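PDB 3O9Z: lipopolysaccharide biosynthesis protein wbpB from Thermus thermophilus, which probably oxidises a nucleotide-linked sugar with NAD, on the biosynthetic route to 2,3-diacetamido-2,3-dideoxy-D-mannuronic acid, and binds 2-oxoglutarate next to the cofactor. Local coordinates for residues Y158-R162 against R244-S248; G10-Y14 against D35-V40; V106-E110 against R289-R295. One frame throughout, in Å; residues are numbered along the deposited sequence.

Contact 1: residues Y158-R162 against R244-S248. With AKG (2-oxoglutaric acid), chain F.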
loop_
_atom_site.group_PDB
_atom_site.type_symbol
_atom_site.label_atom_id
_atom_site.label_comp_id
_atom_site.label_asym_id
_atom_site.label_seq_id
_atom_site.Cartn_x
_atom_site.Cartn_y
_atom_site.Cartn_z
ATOM N N TYR A 158 -10.175 28.260 -16.418
ATOM C CA TYR A 158 -10.579 27.154 -15.549
ATOM C C TYR A 158 -9.546 27.050 -14.438
ATOM O O TYR A 158 -8.454 26.488 -14.636
ATOM C CB TYR A 158 -10.648 25.849 -16.379
ATOM C CG TYR A 158 -11.505 24.782 -15.746
ATOM C CD1 TYR A 158 -11.044 24.013 -14.671
ATOM C CD2 TYR A 158 -12.809 24.588 -16.184
ATOM C CE1 TYR A 158 -11.864 23.017 -14.114
ATOM C CE2 TYR A 158 -13.642 23.638 -15.617
ATOM C CZ TYR A 158 -13.167 22.851 -14.595
ATOM O OH TYR A 158 -13.971 21.891 -14.006
ATOM N N VAL A 159 -9.875 27.575 -13.268
ATOM C CA VAL A 159 -8.939 27.616 -12.149
ATOM C C VAL A 159 -9.645 26.911 -11.005
ATOM O O VAL A 159 -10.778 27.235 -10.646
ATOM C CB VAL A 159 -8.631 29.062 -11.709
ATOM C CG1 VAL A 159 -7.636 29.006 -10.574
ATOM C CG2 VAL A 159 -8.034 29.883 -12.853
ATOM N N THR A 160 -9.038 25.863 -10.465
ATOM C CA THR A 160 -9.657 25.153 -9.356
ATOM C C THR A 160 -8.565 24.753 -8.361
ATOM O O THR A 160 -7.706 23.912 -8.655
ATOM C CB THR A 160 -10.527 23.982 -9.859
ATOM O OG1 THR A 160 -11.126 23.343 -8.715
ATOM C CG2 THR A 160 -9.690 22.964 -10.629
ATOM N N GLY A 161 -8.490 25.453 -7.224
ATOM C CA GLY A 161 -7.303 25.318 -6.384
ATOM C C GLY A 161 -7.181 23.928 -5.786
ATOM O O GLY A 161 -8.177 23.288 -5.442
ATOM N N ARG A 162 -5.923 23.504 -5.674
ATOM C CA ARG A 162 -5.636 22.205 -5.034
ATOM C C ARG A 162 -4.534 22.387 -4.009
ATOM O O ARG A 162 -3.464 22.956 -4.279
ATOM C CB ARG A 162 -5.193 21.147 -6.053
ATOM C CG ARG A 162 -6.314 20.730 -6.989
ATOM C CD ARG A 162 -7.387 19.887 -6.291
ATOM N NE ARG A 162 -8.403 19.436 -7.232
ATOM C CZ ARG A 162 -9.406 20.189 -7.657
ATOM N NH1 ARG A 162 -9.495 21.463 -7.298
ATOM N NH2 ARG A 162 -10.306 19.673 -8.512
ATOM N N ARG A 244 -11.442 30.244 -4.314
ATOM C CA ARG A 244 -10.344 29.431 -4.854
ATOM C C ARG A 244 -10.680 28.718 -6.153
ATOM O O ARG A 244 -9.887 27.898 -6.622
ATOM C CB ARG A 244 -9.840 28.445 -3.799
ATOM C CG ARG A 244 -9.349 29.196 -2.577
ATOM C CD ARG A 244 -8.872 28.317 -1.439
ATOM N NE ARG A 244 -8.018 29.170 -0.621
ATOM C CZ ARG A 244 -6.692 29.136 -0.641
ATOM N NH1 ARG A 244 -6.044 28.228 -1.358
ATOM N NH2 ARG A 244 -6.018 29.984 0.118
ATOM N N THR A 245 -11.836 29.024 -6.726
ATOM C CA THR A 245 -12.220 28.508 -8.025
ATOM C C THR A 245 -12.755 29.642 -8.891
ATOM O O THR A 245 -13.373 30.619 -8.417
ATOM C CB THR A 245 -13.288 27.414 -7.967
ATOM O OG1 THR A 245 -14.533 27.989 -7.559
ATOM C CG2 THR A 245 -12.870 26.280 -6.990
ATOM N N TYR A 246 -12.567 29.454 -10.187
ATOM C CA TYR A 246 -13.085 30.357 -11.200
ATOM C C TYR A 246 -13.185 29.544 -12.482
ATOM O O TYR A 246 -12.166 29.188 -13.071
ATOM C CB TYR A 246 -12.162 31.565 -11.374
ATOM C CG TYR A 246 -12.635 32.523 -12.454
ATOM C CD1 TYR A 246 -13.842 33.205 -12.302
ATOM C CD2 TYR A 246 -11.898 32.730 -13.609
ATOM C CE1 TYR A 246 -14.301 34.066 -13.294
ATOM C CE2 TYR A 246 -12.337 33.614 -14.602
ATOM C CZ TYR A 246 -13.539 34.270 -14.425
ATOM O OH TYR A 246 -13.978 35.119 -15.420
ATOM N N ARG A 247 -14.414 29.250 -12.897
ATOM C CA ARG A 247 -14.678 28.410 -14.057
ATOM C C ARG A 247 -15.584 29.157 -15.000
ATOM O O ARG A 247 -16.777 29.332 -14.716
ATOM C CB ARG A 247 -15.293 27.057 -13.675
ATOM C CG ARG A 247 -14.471 26.213 -12.690
ATOM C CD ARG A 247 -15.285 24.943 -12.372
ATOM N NE ARG A 247 -14.724 24.131 -11.295
ATOM C CZ ARG A 247 -15.111 24.197 -10.024
ATOM N NH1 ARG A 247 -15.981 25.143 -9.651
ATOM N NH2 ARG A 247 -14.617 23.345 -9.128
ATOM N N SER A 248 -14.994 29.660 -16.081
ATOM C CA SER A 248 -15.643 30.692 -16.895
ATOM C C SER A 248 -15.538 30.331 -18.371
ATOM O O SER A 248 -14.464 29.963 -18.868
ATOM C CB SER A 248 -14.948 32.042 -16.675
ATOM O OG SER A 248 -15.242 32.947 -17.725
HETATM C C1 AKG F . -11.216 16.478 -10.227
HETATM O O1 AKG F . -10.686 17.009 -9.216
HETATM O O2 AKG F . -10.829 15.390 -10.667
HETATM C C2 AKG F . -12.382 17.036 -10.877
HETATM O O5 AKG F . -12.851 16.453 -11.852
HETATM C C3 AKG F . -12.992 18.322 -10.385
HETATM C C4 AKG F . -12.400 19.462 -11.212
HETATM C C5 AKG F . -12.787 20.839 -10.712
HETATM O O3 AKG F . -12.703 21.094 -9.496
HETATM O O4 AKG F . -13.182 21.685 -11.518
#

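Contact 2: residues G10-Y14 against D35-V40. With NAD (nicotinamide-adenine-dinucleotide), chain E.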
loop_
_atom_site.group_PDB
_atom_site.type_symbol
_atom_site.label_atom_id
_atom_site.label_comp_id
_atom_site.label_asym_id
_atom_site.label_seq_id
_atom_site.Cartn_x
_atom_site.Cartn_y
_atom_site.Cartn_z
ATOM N N GLY A 10 -13.547 2.186 -6.044
ATOM C CA GLY A 10 -13.002 3.449 -5.534
ATOM C C GLY A 10 -13.753 3.967 -4.320
ATOM O O GLY A 10 -13.744 5.191 -4.068
ATOM N N LEU A 11 -14.383 3.080 -3.546
ATOM C CA LEU A 11 -15.286 3.489 -2.463
ATOM C C LEU A 11 -14.652 4.426 -1.398
ATOM O O LEU A 11 -15.354 5.202 -0.788
ATOM C CB LEU A 11 -15.779 2.219 -1.735
ATOM C CG LEU A 11 -16.718 2.408 -0.547
ATOM C CD1 LEU A 11 -18.042 3.078 -0.892
ATOM C CD2 LEU A 11 -16.962 1.044 0.103
ATOM N N ALA A 12 -13.343 4.290 -1.183
ATOM C CA ALA A 12 -12.706 5.078 -0.098
ATOM C C ALA A 12 -12.369 6.503 -0.509
ATOM O O ALA A 12 -11.854 7.279 0.311
ATOM C CB ALA A 12 -11.449 4.382 0.331
ATOM N N GLY A 13 -12.611 6.849 -1.768
ATOM C CA GLY A 13 -12.006 8.040 -2.311
ATOM C C GLY A 13 -12.829 9.272 -2.071
ATOM O O GLY A 13 -13.960 9.250 -1.550
ATOM N N TYR A 14 -12.244 10.399 -2.454
ATOM C CA TYR A 14 -12.953 11.657 -2.346
ATOM C C TYR A 14 -14.320 11.731 -3.024
ATOM O O TYR A 14 -15.280 12.263 -2.463
ATOM C CB TYR A 14 -12.080 12.798 -2.891
ATOM C CG TYR A 14 -12.851 14.087 -2.947
ATOM C CD1 TYR A 14 -13.297 14.557 -4.167
ATOM C CD2 TYR A 14 -13.039 14.872 -1.798
ATOM C CE1 TYR A 14 -14.037 15.729 -4.249
ATOM C CE2 TYR A 14 -13.792 16.061 -1.882
ATOM C CZ TYR A 14 -14.245 16.480 -3.113
ATOM O OH TYR A 14 -14.983 17.641 -3.220
ATOM N N ASP A 35 -12.106 -1.538 -3.118
ATOM C CA ASP A 35 -11.051 -0.502 -2.969
ATOM C C ASP A 35 -9.932 -1.185 -2.200
ATOM O O ASP A 35 -10.217 -1.811 -1.168
ATOM C CB ASP A 35 -11.541 0.715 -2.156
ATOM C CG ASP A 35 -10.682 1.956 -2.343
ATOM O OD1 ASP A 35 -9.467 1.789 -2.214
ATOM O OD2 ASP A 35 -11.244 3.011 -2.665
ATOM N N PRO A 36 -8.690 -1.107 -2.679
ATOM C CA PRO A 36 -7.544 -1.666 -1.953
ATOM C C PRO A 36 -7.367 -0.968 -0.604
ATOM O O PRO A 36 -6.776 -1.618 0.288
ATOM C CB PRO A 36 -6.348 -1.399 -2.863
ATOM C CG PRO A 36 -7.027 -1.200 -4.285
ATOM C CD PRO A 36 -8.328 -0.499 -3.980
ATOM N N ALA A 37 -7.884 0.248 -0.461
ATOM C CA ALA A 37 -7.884 0.923 0.843
ATOM C C ALA A 37 -9.157 0.660 1.584
ATOM O O ALA A 37 -10.252 0.569 1.015
ATOM C CB ALA A 37 -7.695 2.408 0.660
ATOM N N THR A 38 -9.052 0.570 2.907
ATOM C CA THR A 38 -10.218 0.165 3.674
ATOM C C THR A 38 -10.802 1.284 4.524
ATOM O O THR A 38 -11.679 1.021 5.376
ATOM C CB THR A 38 -9.932 -1.012 4.601
ATOM O OG1 THR A 38 -8.992 -0.550 5.579
ATOM C CG2 THR A 38 -9.288 -2.181 3.892
ATOM N N ASN A 39 -10.347 2.511 4.254
ATOM C CA ASN A 39 -10.957 3.654 4.918
ATOM C C ASN A 39 -12.301 4.095 4.366
ATOM O O ASN A 39 -12.431 5.146 3.744
ATOM C CB ASN A 39 -9.906 4.798 5.072
ATOM C CG ASN A 39 -9.378 5.340 3.749
ATOM O OD1 ASN A 39 -9.141 6.544 3.631
ATOM N ND2 ASN A 39 -9.095 4.488 2.806
ATOM N N VAL A 40 -13.276 3.189 4.476
ATOM C CA VAL A 40 -14.539 3.258 3.751
ATOM C C VAL A 40 -15.732 3.250 4.680
ATOM O O VAL A 40 -16.885 3.099 4.253
ATOM C CB VAL A 40 -14.667 2.073 2.769
ATOM C CG1 VAL A 40 -13.508 2.006 1.787
ATOM C CG2 VAL A 40 -14.805 0.723 3.535
HETATM P PA NAD E . -9.023 9.617 -4.609
HETATM O O1A NAD E . -9.641 10.384 -3.501
HETATM O O2A NAD E . -7.501 9.456 -4.747
HETATM O O5B NAD E . -9.730 8.213 -4.447
HETATM C C5B NAD E . -9.276 7.223 -5.327
HETATM C C4B NAD E . -9.707 5.847 -4.762
HETATM O O4B NAD E . -9.436 4.789 -5.718
HETATM C C3B NAD E . -8.820 5.523 -3.528
HETATM O O3B NAD E . -9.623 5.241 -2.363
HETATM C C2B NAD E . -7.946 4.338 -3.976
HETATM O O2B NAD E . -7.587 3.424 -2.929
HETATM C C1B NAD E . -8.967 3.675 -4.947
HETATM N N9A NAD E . -8.276 2.721 -5.854
HETATM C C8A NAD E . -6.987 2.556 -6.259
HETATM N N7A NAD E . -6.873 1.497 -7.056
HETATM C C5A NAD E . -8.103 0.889 -7.112
HETATM C C6A NAD E . -8.634 -0.286 -7.764
HETATM N N6A NAD E . -7.809 -1.105 -8.487
HETATM N N1A NAD E . -9.934 -0.454 -7.551
HETATM C C2A NAD E . -10.800 0.275 -6.860
HETATM N N3A NAD E . -10.318 1.368 -6.215
HETATM C C4A NAD E . -9.022 1.659 -6.380
HETATM O O3 NAD E . -9.544 10.220 -5.996
HETATM P PN NAD E . -10.900 10.883 -6.404
HETATM O O1N NAD E . -10.730 12.401 -6.374
HETATM O O2N NAD E . -12.036 10.261 -5.641
HETATM O O5D NAD E . -10.977 10.592 -7.973
HETATM C C5D NAD E . -11.568 9.354 -8.282
HETATM C C4D NAD E . -12.007 9.453 -9.754
HETATM O O4D NAD E . -13.098 10.401 -9.763
HETATM C C3D NAD E . -10.947 9.947 -10.748
HETATM O O3D NAD E . -11.271 9.316 -12.028
HETATM C C2D NAD E . -11.310 11.437 -10.862
HETATM O O2D NAD E . -10.961 11.984 -12.124
HETATM C C1D NAD E . -12.825 11.512 -10.636
HETATM N N1N NAD E . -13.265 12.790 -10.080
HETATM C C2N NAD E . -14.280 13.420 -10.632
HETATM C C3N NAD E . -14.795 14.620 -10.187
HETATM C C7N NAD E . -15.888 15.207 -10.983
HETATM O O7N NAD E . -16.624 14.508 -11.712
HETATM N N7N NAD E . -16.098 16.497 -10.749
HETATM C C4N NAD E . -14.203 15.185 -9.049
HETATM C C5N NAD E . -13.188 14.450 -8.434
HETATM C C6N NAD E . -12.723 13.237 -8.936
HETATM O O HOH W 1 -11.909 7.550 2.889
#

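Contact 3: residues V106-E110 against R289-R295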
loop_
_atom_site.group_PDB
_atom_site.type_symbol
_atom_site.label_atom_id
_atom_site.label_comp_id
_atom_site.label_asym_id
_atom_site.label_seq_id
_atom_site.Cartn_x
_atom_site.Cartn_y
_atom_site.Cartn_z
ATOM N N VAL A 106 -11.627 7.190 -20.386
ATOM C CA VAL A 106 -10.367 6.480 -20.446
ATOM C C VAL A 106 -9.265 7.481 -20.784
ATOM O O VAL A 106 -9.577 8.669 -21.001
ATOM C CB VAL A 106 -10.337 5.308 -21.459
ATOM C CG1 VAL A 106 -11.435 4.267 -21.133
ATOM C CG2 VAL A 106 -10.559 5.860 -22.924
ATOM N N LEU A 107 -8.025 7.036 -20.811
ATOM C CA LEU A 107 -6.879 7.922 -21.042
ATOM C C LEU A 107 -6.566 8.096 -22.517
ATOM O O LEU A 107 -6.032 9.116 -22.925
ATOM C CB LEU A 107 -5.619 7.477 -20.281
ATOM C CG LEU A 107 -5.697 7.634 -18.752
ATOM C CD1 LEU A 107 -4.336 7.157 -18.176
ATOM C CD2 LEU A 107 -6.024 9.134 -18.532
ATOM N N TRP A 108 -6.828 7.087 -23.353
ATOM C CA TRP A 108 -6.305 7.093 -24.738
ATOM C C TRP A 108 -7.382 6.805 -25.786
ATOM O O TRP A 108 -8.232 5.958 -25.599
ATOM C CB TRP A 108 -5.209 6.033 -24.873
ATOM C CG TRP A 108 -4.044 6.282 -23.978
ATOM C CD1 TRP A 108 -3.797 5.709 -22.749
ATOM C CD2 TRP A 108 -2.964 7.189 -24.222
ATOM N NE1 TRP A 108 -2.616 6.202 -22.236
ATOM C CE2 TRP A 108 -2.089 7.116 -23.109
ATOM C CE3 TRP A 108 -2.631 8.047 -25.272
ATOM C CZ2 TRP A 108 -0.911 7.864 -23.037
ATOM C CZ3 TRP A 108 -1.467 8.822 -25.171
ATOM C CH2 TRP A 108 -0.620 8.711 -24.075
ATOM N N PRO A 109 -7.265 7.434 -26.972
ATOM C CA PRO A 109 -8.125 7.026 -28.090
ATOM C C PRO A 109 -8.053 5.523 -28.445
ATOM O O PRO A 109 -9.101 5.017 -28.793
ATOM C CB PRO A 109 -7.612 7.876 -29.271
ATOM C CG PRO A 109 -7.059 9.142 -28.560
ATOM C CD PRO A 109 -6.395 8.582 -27.299
ATOM N N GLU A 110 -6.901 4.875 -28.308
ATOM C CA GLU A 110 -6.807 3.427 -28.623
ATOM C C GLU A 110 -7.718 2.651 -27.664
ATOM O O GLU A 110 -8.358 1.668 -28.045
ATOM C CB GLU A 110 -5.372 2.966 -28.480
ATOM C CG GLU A 110 -5.106 1.489 -28.770
ATOM C CD GLU A 110 -3.652 1.140 -28.544
ATOM O OE1 GLU A 110 -3.344 -0.050 -28.316
ATOM O OE2 GLU A 110 -2.818 2.073 -28.592
ATOM N N ARG A 289 -9.373 12.591 -27.209
ATOM C CA ARG A 289 -8.399 12.737 -28.282
ATOM C C ARG A 289 -7.581 14.025 -28.127
ATOM O O ARG A 289 -6.368 14.019 -28.224
ATOM C CB ARG A 289 -9.124 12.699 -29.630
ATOM C CG ARG A 289 -8.163 12.836 -30.779
ATOM C CD ARG A 289 -8.940 12.981 -32.101
ATOM N NE ARG A 289 -9.550 14.312 -32.281
ATOM C CZ ARG A 289 -8.939 15.324 -32.881
ATOM N NH1 ARG A 289 -7.693 15.200 -33.324
ATOM N NH2 ARG A 289 -9.578 16.485 -32.945
ATOM N N VAL A 290 -8.271 15.119 -27.788
ATOM C CA VAL A 290 -7.587 16.380 -27.531
ATOM C C VAL A 290 -6.628 16.347 -26.339
ATOM O O VAL A 290 -5.446 16.707 -26.407
ATOM C CB VAL A 290 -8.605 17.512 -27.298
ATOM C CG1 VAL A 290 -7.890 18.807 -26.944
ATOM C CG2 VAL A 290 -9.485 17.699 -28.525
ATOM N N ALA A 291 -7.143 15.807 -25.233
ATOM C CA ALA A 291 -6.306 15.705 -24.063
ATOM C C ALA A 291 -5.084 14.820 -24.270
ATOM O O ALA A 291 -3.960 15.114 -23.806
ATOM C CB ALA A 291 -7.130 15.252 -22.855
ATOM N N ALA A 292 -5.312 13.727 -24.999
ATOM C CA ALA A 292 -4.169 12.839 -25.249
ATOM C C ALA A 292 -3.078 13.476 -26.126
ATOM O O ALA A 292 -1.879 13.352 -25.824
ATOM C CB ALA A 292 -4.670 11.528 -25.886
ATOM N N LEU A 293 -3.508 14.229 -27.145
ATOM C CA LEU A 293 -2.578 14.987 -27.989
ATOM C C LEU A 293 -1.698 15.905 -27.167
ATOM O O LEU A 293 -0.482 16.022 -27.368
ATOM C CB LEU A 293 -3.344 15.832 -29.005
ATOM C CG LEU A 293 -4.012 15.211 -30.221
ATOM C CD1 LEU A 293 -4.842 16.232 -30.993
ATOM C CD2 LEU A 293 -2.888 14.623 -31.093
ATOM N N LEU A 294 -2.353 16.577 -26.216
ATOM C CA LEU A 294 -1.683 17.544 -25.365
ATOM C C LEU A 294 -0.584 16.965 -24.469
ATOM O O LEU A 294 0.242 17.715 -23.936
ATOM C CB LEU A 294 -2.740 18.278 -24.532
ATOM C CG LEU A 294 -3.522 19.367 -25.268
ATOM C CD1 LEU A 294 -4.704 19.877 -24.418
ATOM C CD2 LEU A 294 -2.550 20.526 -25.620
ATOM N N ARG A 295 -0.559 15.646 -24.250
ATOM C CA ARG A 295 0.555 15.091 -23.468
ATOM C C ARG A 295 1.920 15.208 -24.110
ATOM O O ARG A 295 2.943 15.260 -23.430
ATOM C CB ARG A 295 0.315 13.619 -23.083
ATOM C CG ARG A 295 -0.954 13.440 -22.297
ATOM C CD ARG A 295 -1.291 11.972 -21.961
ATOM N NE ARG A 295 -2.637 12.004 -21.461
ATOM C CZ ARG A 295 -3.627 11.208 -21.852
ATOM N NH1 ARG A 295 -3.373 10.177 -22.699
ATOM N NH2 ARG A 295 -4.848 11.384 -21.402
#

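Contact 1: residues Y158-R162 against R244-S248
The strongest polar interactions converge on one carboxylate of 2-oxoglutarate, and both segments supply donors. Tyr158 OH gives a hydrogen bond to AKG O4 at 2.6 Å, and Arg247 NE reaches the same oxygen at 2.9 Å. Arg247 NH2 is 3.0 Å from AKG O3, with a 165° angle at the hydrogen, while Thr160 OG1 donates to AKG O3 at 2.9 Å. Arg162 NH2 bridges the two carboxylates, 3.0 Å from AKG O3 and 2.8 Å from AKG O1. Arg162 NH1 donates to Thr160 OG1 and to Gly161 O, both at 2.9 Å, which fixes the guanidinium.

Behind this cluster the backbones pair antiparallel, the strand axes approaching to 4.7 Å at 158°. Val159 and Tyr246 form the hydrogen-bonded pair, Val159 N to Tyr246 O at 2.8 Å and Tyr246 N to Val159 O at 2.9 Å; past the strand end, Gly161 N still donates to Arg244 O at 2.9 Å. The flanking non-hydrogen-bonded pairs, Tyr158 with Arg247 and Thr160 with Thr245, put their side chains on the ligand face.

Packing follows from that register. Arg247 CG sits 4.0 Å from the Tyr158 ring centroid, only 12° off the normal, a CH-pi contact. On the opposite face Val159 CB and Tyr246 CB are 4.3 Å apart. From the loop before strand 245-251, Arg244 forms a salt bridge with Glu49 of the second subunit. With Lys103 and His187 also bonding the ligand, this is the 2-oxoglutarate site on the C-terminal sheet of a Gfo/Idh/MocA-type oxidoreductase.

Contact 2: residues G10-Y14 against D35-V40
Ala12 is the apolar centre, with 85 Å² covered by the other segment. Its CB lies 3.5 Å from Val40 CG1 and 4.3 Å from Ala37 CB, and beside it Leu11 CD2 approaches Val40 CB to 3.7 Å. Phe52 of strand 51-53 touches both Leu11 and Val40 and extends this patch. The setting is a Rossmann fold: residues 10-14 form the glycine-containing dinucleotide-binding loop between strand 5-9 and helix 16-25, and Asp35 follows strand 29-34.

The first loop bends through a type I turn from Gly10 to Gly13, closed by Gly13 N to Gly10 O at 3.1 Å. Positive phi at Gly10 (93°) would jam a CB against the preceding carbonyl. At Gly13 the cofactor sets the limit, since an ideal CB would come within 2.2 Å of NAD O5B. Just beyond, Tyr14 N donates to NAD O1A at 2.8 Å, nearly straight at 178°.

Toward the polar edge, Asp35 OD2 accepts from Ala12 N at 2.9 Å and 157°, and also from the adenosine ribose hydroxyl NAD O3B at 2.8 Å. One carboxylate oxygen thus ties loop and ribose together; Asp35 is an acidic residue after the second strand that binds the adenosine ribose hydroxyls, as in many NAD-dependent Rossmann enzymes. At the outer margin, water 1 lies 2.6 Å from both Ala12 O and Asn39 O and links the two carbonyls, where Asn39 packs on Ala12 of the second subunit. The remaining carboxylate oxygen, Asp35 OD1, accepts from Ala37 N at 2.8 Å, making an Asx turn, and from NAD O2B at 2.6 Å.

Contact 3: residues V106-E110 against R289-R295
Arg289 opens the contact through its backbone end: its CA lies 3.8 Å from Pro109 CG, while the guanidinium leads away to a salt bridge with Glu286. One helical turn later Ala292 points its methyl at the other segment, where Ala292 CB meets Pro109 CD at 3.7 Å and Trp108 CE3 at 4.1 Å. Arg295 completes the series and has the largest covered area, 78 Å². Arg295 NH1 and Arg295 NH2 both donate to Leu107 O, at 2.9 and 3.0 Å, so one carbonyl accepts from both terminal nitrogens of the guanidinium. A cation-pi contact accompanies it: Arg295 CZ is 4.4 Å from the centroid of the Trp108 six-membered ring and 6° off its normal. Arg295 NE and NH2 bond further to Gly178 O and Thr182 OG1. Trp108 is the N-cap residue of helix 109-122. That helix belongs to the Rossmann domain, whereas Val290 and Leu294 pack on strand 199-207 of the second sheet; the arrangement is interdomain packing, joining a Rossmann-domain helix to helix 281-294 and Arg295.

In the fold
From the N terminus, contact 2 closes first, a short loop that spans helix 16-25 and strand 29-34 and shapes the NAD site at the C-terminal ends of strands 5-9 and 29-34. Contact 3 opens after strand 98-101 and closes only at residues 289-295, 179 residues later. Contact 1 opens and closes within that span, joining neighbouring strands 152-160 and 245-251 of the second sheet. Contact 2 therefore precedes both in series, and none cross. The contacts do not touch, and their centres lie about 23 to 27 Å apart. Contacts 1 and 2 both reach the second subunit, whereas contact 3 ties the two domains within one chain.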